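Local coordinates for uncharacterized protein conserved in bacteria (Streptococcus suis, PDB 4FZQ), which is a surface antigen, HP0197, that mediates attachment of this pathogenic bacterium to host cells, seen here as its G5 domain, at the interface of chains A and B. Sequence-based numbering; all coordinates share one arbitrary frame. Chains: chain A/B, Uncharacterized protein conserved in bacteria.

The interface of chains A and B. Residues chain A 18-20; chain B 31-33, 73.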
# COMPACT_ATOMS: atom_id res chain seq x y z
N GLU A 18 -1.93 13.71 6.75
CA GLU A 18 -2.97 14.67 6.45
C GLU A 18 -3.74 15.08 7.70
O GLU A 18 -4.38 14.25 8.35
CB GLU A 18 -3.95 14.10 5.43
CG GLU A 18 -4.85 15.16 4.78
CD GLU A 18 -5.87 14.58 3.81
OE1 GLU A 18 -6.88 14.01 4.27
OE2 GLU A 18 -5.66 14.68 2.58
N GLU A 19 -3.69 16.37 8.01
CA GLU A 19 -4.40 16.88 9.16
C GLU A 19 -5.80 17.33 8.74
O GLU A 19 -5.95 17.99 7.71
CB GLU A 19 -3.66 18.07 9.75
CG GLU A 19 -4.40 18.72 10.88
CD GLU A 19 -3.68 19.91 11.47
OE1 GLU A 19 -2.60 20.28 10.95
OE2 GLU A 19 -4.19 20.46 12.46
N ILE A 20 -6.82 16.94 9.50
CA ILE A 20 -8.18 17.38 9.22
C ILE A 20 -8.44 18.42 10.30
O ILE A 20 -8.39 18.13 11.50
CB ILE A 20 -9.24 16.25 9.32
CG1 ILE A 20 -9.15 15.32 8.10
CG2 ILE A 20 -10.64 16.85 9.30
CD1 ILE A 20 -9.20 15.94 6.72
N SER B 31 -6.19 16.19 14.67
CA SER B 31 -6.68 15.00 14.01
C SER B 31 -5.95 14.70 12.70
O SER B 31 -5.68 15.59 11.90
CB SER B 31 -8.18 15.15 13.72
OG SER B 31 -8.92 15.20 14.93
N TYR B 32 -5.62 13.42 12.51
CA TYR B 32 -4.94 12.98 11.30
C TYR B 32 -5.78 11.91 10.61
O TYR B 32 -6.29 11.00 11.26
CB TYR B 32 -3.58 12.36 11.65
CG TYR B 32 -2.48 13.36 11.88
CD1 TYR B 32 -1.92 14.06 10.81
CD2 TYR B 32 -1.99 13.61 13.16
CE1 TYR B 32 -0.89 14.99 11.01
CE2 TYR B 32 -0.96 14.53 13.38
CZ TYR B 32 -0.42 15.21 12.30
OH TYR B 32 0.60 16.10 12.50
N LEU B 33 -5.94 12.03 9.30
CA LEU B 33 -6.71 11.04 8.57
C LEU B 33 -5.81 9.82 8.32
O LEU B 33 -4.78 9.94 7.66
CB LEU B 33 -7.18 11.62 7.23
CG LEU B 33 -8.09 10.76 6.35
CD1 LEU B 33 -9.27 10.20 7.15
CD2 LEU B 33 -8.59 11.62 5.21
N LEU B 73 -9.78 7.78 11.59
CA LEU B 73 -9.22 9.05 12.05
C LEU B 73 -8.57 8.85 13.41
O LEU B 73 -9.09 8.09 14.24
CB LEU B 73 -10.35 10.09 12.16
CG LEU B 73 -9.95 11.56 12.33
CD1 LEU B 73 -9.81 12.16 10.95
CD2 LEU B 73 -11.00 12.33 13.14
O HOH W 1 -2.37 11.20 7.67
O HOH W 2 -6.83 18.90 13.63
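An antiparallel beta bridge joins strand 18-22 of chain A to strand 31-33 of chain B, pairing A:Glu19 with B:Tyr32 at the edges of two G5 domains. Backbone amides carry the pairing. B:Leu33 N donates to the carbonyl A:Glu18 O at 2.9 Å. This bond runs nearly along the C=O axis, 167° at the oxygen. On the other side of the bridge A:Ile20 N donates to B:Ser31 O at 3.0 Å. Here the amide stands above the carbonyl plane, 39° out of it, yet the bond remains fairly straight at the hydrogen. Water continues the ladder at both ends. Water 1 joins A:Glu18 N to B:Leu33 O, and water 2 joins A:Ile20 O to B:Ser31 N, 3.0 Å from that amide. The carboxylate oxygen A:Glu19 OE2 makes a longer contact of 3.3 Å with water 2.

Side chains alternate across the two faces. On one face ring carbon CD1 of B:Tyr32 lies beside A:Glu18 O, at 3.5 Å. With CG anti to the carbonyl carbon (chi1 -81°), the first torsion appears to swing the ring towards A:Glu18, where this flat group may partly shield the backbone bond. A:Glu19 leaves on this face too, its CG passing B:Ser31 O at 3.5 Å; glutamate suits the place because its long, extended chain brings the carboxylate to the bridging water. On the opposite face A:Glu18 and B:Leu33 run side by side in the same direction, with the carboxylate oxygen A:Glu18 OE1 alongside the leucine, 3.8 Å from B:Leu33 CB. B:Leu73 CD1 approaches A:Ile20 CG1 at 4.3 Å. Beta-branched isoleucine favours extended backbone, while B:Ser31 contributes mainly its carbonyl and its water-bound amide.

Because the bridge uses mainly backbone groups, it should make modest demands on sequence. It links two copies edge to edge in the crystal, and may or may not reflect how the antigen associates on the bacterial surface.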